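Local atomic coordinates of glutathione S-transferase family protein (Pseudomonas putida, PDB entry 3LXZ), a protein that probably catalyses the conjugation of reduced glutathione to a wide range of hydrophobic electrophiles, as a member of the glutathione S-transferase superfamily. Residues C108-E111 and S117-P120; A110-G115 and N167-K172; A132-L137 and F161-A166. All blocks are in the same frame, centred on the assembly; numbering follows the deposited sequence.

All three contacts lie in the all-helical C-terminal domain that glutathione S-transferases add to their thioredoxin-like N-terminal domain. Contacts 1 and 2, centres about 8 Å apart, share Ala110 and Glu111 and join short helix 109-114 first to the loop before helix 120-140, then to helix 154-174. Contact 3 pairs helices 120-140 and 154-174, its centre about 18 Å from contact 1 and 14 Å from contact 2. Contact 1 is complete before the first residue of contact 3, and both segments of contact 3 precede 167-172, the far side of contact 2. Helix 154-174 receives both neighbours, with the side chains of Val169 and Ala166 about 7 and 9 Å from that of glutathione-binding Arg106.

Contact 1 (C108-E111 and S117-P120); sequences CYAE and SVEP
Glu111 reaches out from helix 109-114 and lays its side chain alongside the backbone of Ser117 and Val118, in the loop that leads to helix 120-140. With CG anti to the backbone N (chi1 -174°) and the chain extended through CD, the carboxylate is carried well clear of its own helix. There OE2 accepts the N-H of Val118, with 2.9 Å from Val118 N to Glu111 OE2 and a nearly straight angle of 165° at the hydrogen. The donor arrives on the anti side of OE2, 18° out of the carboxylate plane. The same oxygen also lies 3.4 Å from Ser117 CA. At 3.7 Å from Glu111 OE2, Ser117 OG is at packing distance and no hydrogen bond is made.

Val118 answers in the other direction. Its CB points at helix 109-114, and the branch beside its own backbone N does the touching: Val118 CG2 stands 3.8 Å from Glu111 CB, at the root of the acid whose tip holds the valine's N-H. The same methyl packs 4.1 Å from Ala110 CB and also comes up to the backbone of Cys108, the N-cap residue of helix 109-114. The glutamate and valine therefore lie alongside one another, running in roughly opposite senses, with polar contact at one end and apolar contact at the other.

Five residues, 112-116, separate the segments, and the contact holds the turn between two consecutive helices of the glutathione S-transferase C-terminal domain. Lys123, in the first turn of helix 120-140, forms a salt bridge to the same OE2. One carboxylate oxygen is thus shared between a backbone N-H and a lysine amine, which would favour the ionised acid and ties the start of helix 120-140 back to the short helix before it.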
loop_
_atom_site.group_PDB
_atom_site.type_symbol
_atom_site.label_atom_id
_atom_site.label_comp_id
_atom_site.label_asym_id
_atom_site.label_seq_id
_atom_site.Cartn_x
_atom_site.Cartn_y
_atom_site.Cartn_z
ATOM N N CYS A 108 -4.992 15.697 5.231
ATOM C CA CYS A 108 -5.482 16.777 6.047
ATOM C C CYS A 108 -4.625 17.082 7.259
ATOM O O CYS A 108 -5.046 17.883 8.085
ATOM C CB CYS A 108 -6.911 16.500 6.497
ATOM S SG CYS A 108 -8.094 16.478 5.140
ATOM N N TYR A 109 -3.443 16.458 7.389
ATOM C CA TYR A 109 -2.591 16.726 8.569
ATOM C C TYR A 109 -2.086 18.173 8.589
ATOM O O TYR A 109 -1.867 18.742 9.666
ATOM C CB TYR A 109 -1.390 15.771 8.686
ATOM C CG TYR A 109 -1.700 14.298 8.972
ATOM C CD1 TYR A 109 -2.962 13.870 9.396
ATOM C CD2 TYR A 109 -0.692 13.344 8.846
ATOM C CE1 TYR A 109 -3.212 12.507 9.644
ATOM C CE2 TYR A 109 -0.920 11.987 9.111
ATOM C CZ TYR A 109 -2.180 11.569 9.510
ATOM O OH TYR A 109 -2.385 10.216 9.728
ATOM N N ALA A 110 -1.929 18.768 7.401
ATOM C CA ALA A 110 -1.564 20.179 7.319
ATOM C C ALA A 110 -2.495 21.033 8.173
ATOM O O ALA A 110 -2.030 21.884 8.917
ATOM C CB ALA A 110 -1.543 20.657 5.877
ATOM N N GLU A 111 -3.799 20.795 8.082
ATOM C CA GLU A 111 -4.784 21.586 8.809
ATOM C C GLU A 111 -4.926 21.146 10.263
ATOM O O GLU A 111 -4.941 21.982 11.176
ATOM C CB GLU A 111 -6.137 21.551 8.116
ATOM C CG GLU A 111 -7.155 22.490 8.756
ATOM C CD GLU A 111 -8.405 22.675 7.925
ATOM O OE1 GLU A 111 -9.482 22.821 8.530
ATOM O OE2 GLU A 111 -8.322 22.675 6.675
ATOM N N SER A 117 -4.900 25.628 6.672
ATOM C CA SER A 117 -6.095 25.095 6.002
ATOM C C SER A 117 -5.835 24.426 4.643
ATOM O O SER A 117 -5.000 24.862 3.855
ATOM C CB SER A 117 -7.186 26.157 5.853
ATOM O OG SER A 117 -7.854 26.355 7.083
ATOM N N VAL A 118 -6.584 23.359 4.400
ATOM C CA VAL A 118 -6.413 22.534 3.231
ATOM C C VAL A 118 -7.470 22.966 2.202
ATOM O O VAL A 118 -8.553 23.438 2.572
ATOM C CB VAL A 118 -6.548 21.050 3.647
ATOM C CG1 VAL A 118 -6.638 20.160 2.465
ATOM C CG2 VAL A 118 -5.353 20.647 4.477
ATOM N N GLU A 119 -7.134 22.828 0.915
ATOM C CA GLU A 119 -8.099 23.101 -0.149
ATOM C C GLU A 119 -9.422 22.359 0.065
ATOM O O GLU A 119 -9.439 21.193 0.465
ATOM C CB GLU A 119 -7.517 22.710 -1.511
ATOM C CG GLU A 119 -6.335 23.570 -1.972
ATOM C CD GLU A 119 -6.769 24.915 -2.577
ATOM O OE1 GLU A 119 -7.984 25.259 -2.537
ATOM O OE2 GLU A 119 -5.883 25.622 -3.100
ATOM N N PRO A 120 -10.543 23.029 -0.227
ATOM C CA PRO A 120 -11.855 22.415 -0.068
ATOM C C PRO A 120 -12.030 21.134 -0.879
ATOM O O PRO A 120 -12.722 20.238 -0.434
ATOM C CB PRO A 120 -12.794 23.494 -0.599
ATOM C CG PRO A 120 -12.065 24.752 -0.280
ATOM C CD PRO A 120 -10.649 24.447 -0.607
#

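Contact 2 (A110-G115 and N167-K172); sequences AESFFG and NAVGKK
Ser112 OG, hydrogen-bonded to the carbonyl oxygen of Cys108 one turn earlier, meets helix 154-174 through a methyl: Ser112 OG lies 3.7 Å from Val169 CG2. The serine takes the torsion that sets OG between its backbone N and carbonyl carbon (chi1 59°), which turns the hydroxyl back over its own helix and within range of Cys108 O. There OG also stands 3.2 Å above one face of the Phe113 ring, offset toward the rim. Val169 presents the branch beside its own backbone N, and that CG2 touches Ser112 CB as well, at 4.1 Å.

Phe113 extends the contact toward Ala168. The ring swings out until its far corner reaches the other helix, where Phe113 CZ approaches Ala168 CB to 3.8 Å and CE1 follows slightly farther off, the methyl coming in obliquely. Tyr109 meets the same ring with planes at about 55°, and Leu165, one turn before Ala168, packs on it too.

Lys172 closes the other flank. The bend at chi3 folds Lys172 CE in to 3.4 Å from Ser112 O, and the turn at chi4 places NZ, which forms no bond to that oxygen.

The contact packs two helices of the glutathione S-transferase C-terminal domain. The axes of segments 110-114 and 167-172 pass 9.4 Å apart, at 96°, with the small Ser112 and Ala168 between them. The side chain of Val169 is about 7 Å from that of Arg106, which binds glutathione. No hydrogen bond joins the segments; methyl, methylene and ring packing does, and the approach of Lys172 CE, next to the ammonium, to a carbonyl oxygen may add a weak electrostatic element. The serine hydroxyl turns toward the valine methyl with one partner, Cys108 O, already supplied.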
loop_
_atom_site.group_PDB
_atom_site.type_symbol
_atom_site.label_atom_id
_atom_site.label_comp_id
_atom_site.label_asym_id
_atom_site.label_seq_id
_atom_site.Cartn_x
_atom_site.Cartn_y
_atom_site.Cartn_z
ATOM N N ALA A 110 -1.929 18.768 7.401
ATOM C CA ALA A 110 -1.564 20.179 7.319
ATOM C C ALA A 110 -2.495 21.033 8.173
ATOM O O ALA A 110 -2.030 21.884 8.917
ATOM C CB ALA A 110 -1.543 20.657 5.877
ATOM N N GLU A 111 -3.799 20.795 8.082
ATOM C CA GLU A 111 -4.784 21.586 8.809
ATOM C C GLU A 111 -4.926 21.146 10.263
ATOM O O GLU A 111 -4.941 21.982 11.176
ATOM C CB GLU A 111 -6.137 21.551 8.116
ATOM C CG GLU A 111 -7.155 22.490 8.756
ATOM C CD GLU A 111 -8.405 22.675 7.925
ATOM O OE1 GLU A 111 -9.482 22.821 8.530
ATOM O OE2 GLU A 111 -8.322 22.675 6.675
ATOM N N SER A 112 -5.015 19.838 10.486
ATOM C CA SER A 112 -5.329 19.328 11.817
ATOM C C SER A 112 -4.176 19.497 12.803
ATOM O O SER A 112 -4.400 19.687 14.011
ATOM C CB SER A 112 -5.742 17.870 11.731
ATOM O OG SER A 112 -4.690 17.117 11.168
ATOM N N PHE A 113 -2.949 19.425 12.298
ATOM C CA PHE A 113 -1.795 19.526 13.171
ATOM C C PHE A 113 -0.933 20.761 12.996
ATOM O O PHE A 113 -0.356 21.225 13.970
ATOM C CB PHE A 113 -1.003 18.215 13.195
ATOM C CG PHE A 113 -1.870 17.018 13.538
ATOM C CD1 PHE A 113 -2.591 16.980 14.743
ATOM C CD2 PHE A 113 -2.016 15.953 12.642
ATOM C CE1 PHE A 113 -3.426 15.882 15.065
ATOM C CE2 PHE A 113 -2.844 14.857 12.950
ATOM C CZ PHE A 113 -3.550 14.826 14.169
ATOM N N PHE A 114 -0.864 21.312 11.789
ATOM C CA PHE A 114 -0.031 22.497 11.556
ATOM C C PHE A 114 -0.845 23.793 11.393
ATOM O O PHE A 114 -0.284 24.830 11.050
ATOM C CB PHE A 114 0.903 22.291 10.357
ATOM C CG PHE A 114 1.799 21.083 10.474
ATOM C CD1 PHE A 114 3.088 21.204 10.990
ATOM C CD2 PHE A 114 1.361 19.823 10.065
ATOM C CE1 PHE A 114 3.928 20.098 11.106
ATOM C CE2 PHE A 114 2.194 18.700 10.173
ATOM C CZ PHE A 114 3.491 18.845 10.696
ATOM N N GLY A 115 -2.149 23.727 11.649
ATOM C CA GLY A 115 -3.048 24.890 11.551
ATOM C C GLY A 115 -3.117 25.625 10.211
ATOM O O GLY A 115 -3.578 26.779 10.164
ATOM N N ASN A 167 -9.131 10.036 13.563
ATOM C CA ASN A 167 -10.248 10.593 14.343
ATOM C C ASN A 167 -10.019 12.059 14.730
ATOM O O ASN A 167 -10.968 12.841 14.752
ATOM C CB ASN A 167 -10.586 9.745 15.563
ATOM C CG ASN A 167 -12.071 9.802 15.918
ATOM O OD1 ASN A 167 -12.943 9.635 15.057
ATOM N ND2 ASN A 167 -12.363 10.021 17.187
ATOM N N ALA A 168 -8.766 12.439 14.958
ATOM C CA ALA A 168 -8.438 13.853 15.186
ATOM C C ALA A 168 -8.765 14.686 13.955
ATOM O O ALA A 168 -9.406 15.742 14.083
ATOM C CB ALA A 168 -6.967 14.013 15.574
ATOM N N VAL A 169 -8.349 14.212 12.771
ATOM C CA VAL A 169 -8.710 14.859 11.509
ATOM C C VAL A 169 -10.215 14.952 11.429
ATOM O O VAL A 169 -10.750 16.014 11.094
ATOM C CB VAL A 169 -8.156 14.088 10.250
ATOM C CG1 VAL A 169 -8.833 14.548 8.940
ATOM C CG2 VAL A 169 -6.662 14.202 10.167
ATOM N N GLY A 170 -10.907 13.850 11.713
ATOM C CA GLY A 170 -12.371 13.865 11.683
ATOM C C GLY A 170 -12.951 14.994 12.535
ATOM O O GLY A 170 -13.727 15.827 12.052
ATOM N N LYS A 171 -12.570 15.027 13.805
ATOM C CA LYS A 171 -13.148 16.013 14.716
ATOM C C LYS A 171 -12.733 17.440 14.360
ATOM O O LYS A 171 -13.593 18.320 14.268
ATOM C CB LYS A 171 -12.831 15.676 16.169
ATOM C CG LYS A 171 -13.525 14.385 16.628
ATOM C CD LYS A 171 -12.945 13.846 17.938
ATOM C CE LYS A 171 -13.364 14.665 19.158
ATOM N NZ LYS A 171 -12.864 14.020 20.412
ATOM N N LYS A 172 -11.445 17.670 14.114
ATOM C CA LYS A 172 -10.957 19.035 13.920
ATOM C C LYS A 172 -11.267 19.621 12.543
ATOM O O LYS A 172 -11.595 20.814 12.432
ATOM C CB LYS A 172 -9.446 19.137 14.218
ATOM C CG LYS A 172 -9.079 18.819 15.673
ATOM C CD LYS A 172 -7.561 18.694 15.892
ATOM C CE LYS A 172 -6.906 20.030 16.314
ATOM N NZ LYS A 172 -7.104 20.388 17.766
#

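Contact 3 (A132-L137 and F161-A166); sequences AGFATL and FSVDLA
Phe134 reaches from helix 120-140 to Val163 and Ala166 on helix 154-174. Its CB points at the partner helix and chi1 (-85°) places CG, the two atoms spanning the first part of the gap; chi2 sets how the ring is turned, here with its edge to Val163 CG1. Contact begins at the far rim. Phe134 CE1 meets Val163 CG1 at 3.8 Å, the methyl lying in the plane of the ring, at its edge. CZ, the tip, sits between the two residues: Phe134 CZ is 3.9 Å from Ala166 CB, and Val163 CG1 lies only slightly farther off. Phe134 CE2, on the other flank, keeps to Ala166 CB at 4.0 Å. The ring edge is thus seated between residues one turn apart, while Phe178 stacks on the ring and Phe182 packs against the side chain.

This is interior packing of the helical C-terminal domain of a glutathione S-transferase. The axes of segments 132-137 and 161-166 are 12.8 Å apart and run at 139°; the gap is bridged by Phe134, with Leu137 at its side. Helix 154-174 is kinked at this level, where the backbone N atoms of Asp164 and Leu165 lack bonds to the preceding turn.

Val163 serves two partners with its two branches. CG1, anti to the backbone N (chi1 172°), takes the phenylalanine edge; CG2 turns to Leu137, one turn beyond Phe134, with Val163 CG2 to Leu137 CD2 at 4.3 Å. Ile101 of helix 84-106 packs against Ala166, and Leu179 covers Val163. On another side of helix 120-140, Ala132 and Thr136 pack against Arg47 of the second subunit.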
loop_
_atom_site.group_PDB
_atom_site.type_symbol
_atom_site.label_atom_id
_atom_site.label_comp_id
_atom_site.label_asym_id
_atom_site.label_seq_id
_atom_site.Cartn_x
_atom_site.Cartn_y
_atom_site.Cartn_z
ATOM N N ALA A 132 -15.469 5.850 3.701
ATOM C CA ALA A 132 -15.431 4.517 3.093
ATOM C C ALA A 132 -14.419 3.614 3.806
ATOM O O ALA A 132 -14.637 2.403 3.972
ATOM C CB ALA A 132 -15.138 4.613 1.577
ATOM N N GLY A 133 -13.328 4.211 4.270
ATOM C CA GLY A 133 -12.263 3.426 4.888
ATOM C C GLY A 133 -12.706 2.876 6.224
ATOM O O GLY A 133 -12.425 1.715 6.571
ATOM N N PHE A 134 -13.395 3.709 6.987
ATOM C CA PHE A 134 -13.965 3.272 8.266
ATOM C C PHE A 134 -15.068 2.226 8.061
ATOM O O PHE A 134 -15.158 1.275 8.850
ATOM C CB PHE A 134 -14.453 4.472 9.101
ATOM C CG PHE A 134 -13.359 5.100 9.907
ATOM C CD1 PHE A 134 -12.888 4.464 11.052
ATOM C CD2 PHE A 134 -12.763 6.294 9.515
ATOM C CE1 PHE A 134 -11.834 5.017 11.817
ATOM C CE2 PHE A 134 -11.713 6.872 10.301
ATOM C CZ PHE A 134 -11.248 6.220 11.442
ATOM N N ALA A 135 -15.867 2.389 7.011
ATOM C CA ALA A 135 -16.896 1.385 6.660
ATOM C C ALA A 135 -16.259 0.033 6.347
ATOM O O ALA A 135 -16.735 -1.004 6.833
ATOM C CB ALA A 135 -17.760 1.857 5.485
ATOM N N THR A 136 -15.184 0.062 5.541
ATOM C CA THR A 136 -14.384 -1.133 5.200
ATOM C C THR A 136 -13.829 -1.839 6.427
ATOM O O THR A 136 -13.900 -3.066 6.566
ATOM C CB THR A 136 -13.262 -0.761 4.237
ATOM O OG1 THR A 136 -13.816 -0.321 2.993
ATOM C CG2 THR A 136 -12.267 -1.936 3.992
ATOM N N LEU A 137 -13.273 -1.056 7.339
ATOM C CA LEU A 137 -12.720 -1.620 8.574
ATOM C C LEU A 137 -13.797 -2.288 9.438
ATOM O O LEU A 137 -13.569 -3.367 10.031
ATOM C CB LEU A 137 -11.938 -0.535 9.355
ATOM C CG LEU A 137 -11.228 -0.976 10.635
ATOM C CD1 LEU A 137 -10.270 -2.138 10.377
ATOM C CD2 LEU A 137 -10.518 0.213 11.335
ATOM N N PHE A 161 -1.994 3.425 15.480
ATOM C CA PHE A 161 -1.312 4.660 15.129
ATOM C C PHE A 161 -1.832 5.335 13.860
ATOM O O PHE A 161 -1.279 6.375 13.458
ATOM C CB PHE A 161 0.213 4.423 15.007
ATOM C CG PHE A 161 0.874 4.037 16.297
ATOM C CD1 PHE A 161 0.984 4.955 17.349
ATOM C CD2 PHE A 161 1.463 2.778 16.449
ATOM C CE1 PHE A 161 1.644 4.585 18.531
ATOM C CE2 PHE A 161 2.127 2.418 17.628
ATOM C CZ PHE A 161 2.198 3.305 18.665
ATOM N N SER A 162 -2.892 4.795 13.252
ATOM C CA SER A 162 -3.600 5.520 12.181
ATOM C C SER A 162 -4.952 6.083 12.658
ATOM O O SER A 162 -5.325 7.238 12.358
ATOM C CB SER A 162 -3.881 4.567 11.006
ATOM O OG SER A 162 -2.674 4.103 10.438
ATOM N N VAL A 163 -5.703 5.257 13.355
ATOM C CA VAL A 163 -7.104 5.580 13.689
ATOM C C VAL A 163 -7.188 6.756 14.686
ATOM O O VAL A 163 -8.109 7.584 14.584
ATOM C CB VAL A 163 -7.901 4.333 14.151
ATOM C CG1 VAL A 163 -9.268 4.720 14.668
ATOM C CG2 VAL A 163 -8.097 3.339 12.955
ATOM N N ASP A 164 -6.215 6.858 15.595
ATOM C CA ASP A 164 -6.089 8.057 16.475
ATOM C C ASP A 164 -5.933 9.350 15.671
ATOM O O ASP A 164 -6.659 10.332 15.896
ATOM C CB ASP A 164 -4.927 7.917 17.482
ATOM C CG ASP A 164 -3.543 7.761 16.802
ATOM O OD1 ASP A 164 -3.477 7.248 15.658
ATOM O OD2 ASP A 164 -2.522 8.165 17.418
ATOM N N LEU A 165 -4.989 9.362 14.733
ATOM C CA LEU A 165 -4.816 10.532 13.892
ATOM C C LEU A 165 -5.981 10.785 12.970
ATOM O O LEU A 165 -6.332 11.951 12.711
ATOM C CB LEU A 165 -3.521 10.417 13.110
ATOM C CG LEU A 165 -2.253 10.324 13.957
ATOM C CD1 LEU A 165 -1.044 10.410 13.033
ATOM C CD2 LEU A 165 -2.195 11.424 15.062
ATOM N N ALA A 166 -6.578 9.715 12.442
ATOM C CA ALA A 166 -7.742 9.880 11.561
ATOM C C ALA A 166 -8.930 10.469 12.319
ATOM O O ALA A 166 -9.664 11.311 11.795
ATOM C CB ALA A 166 -8.123 8.566 10.915
#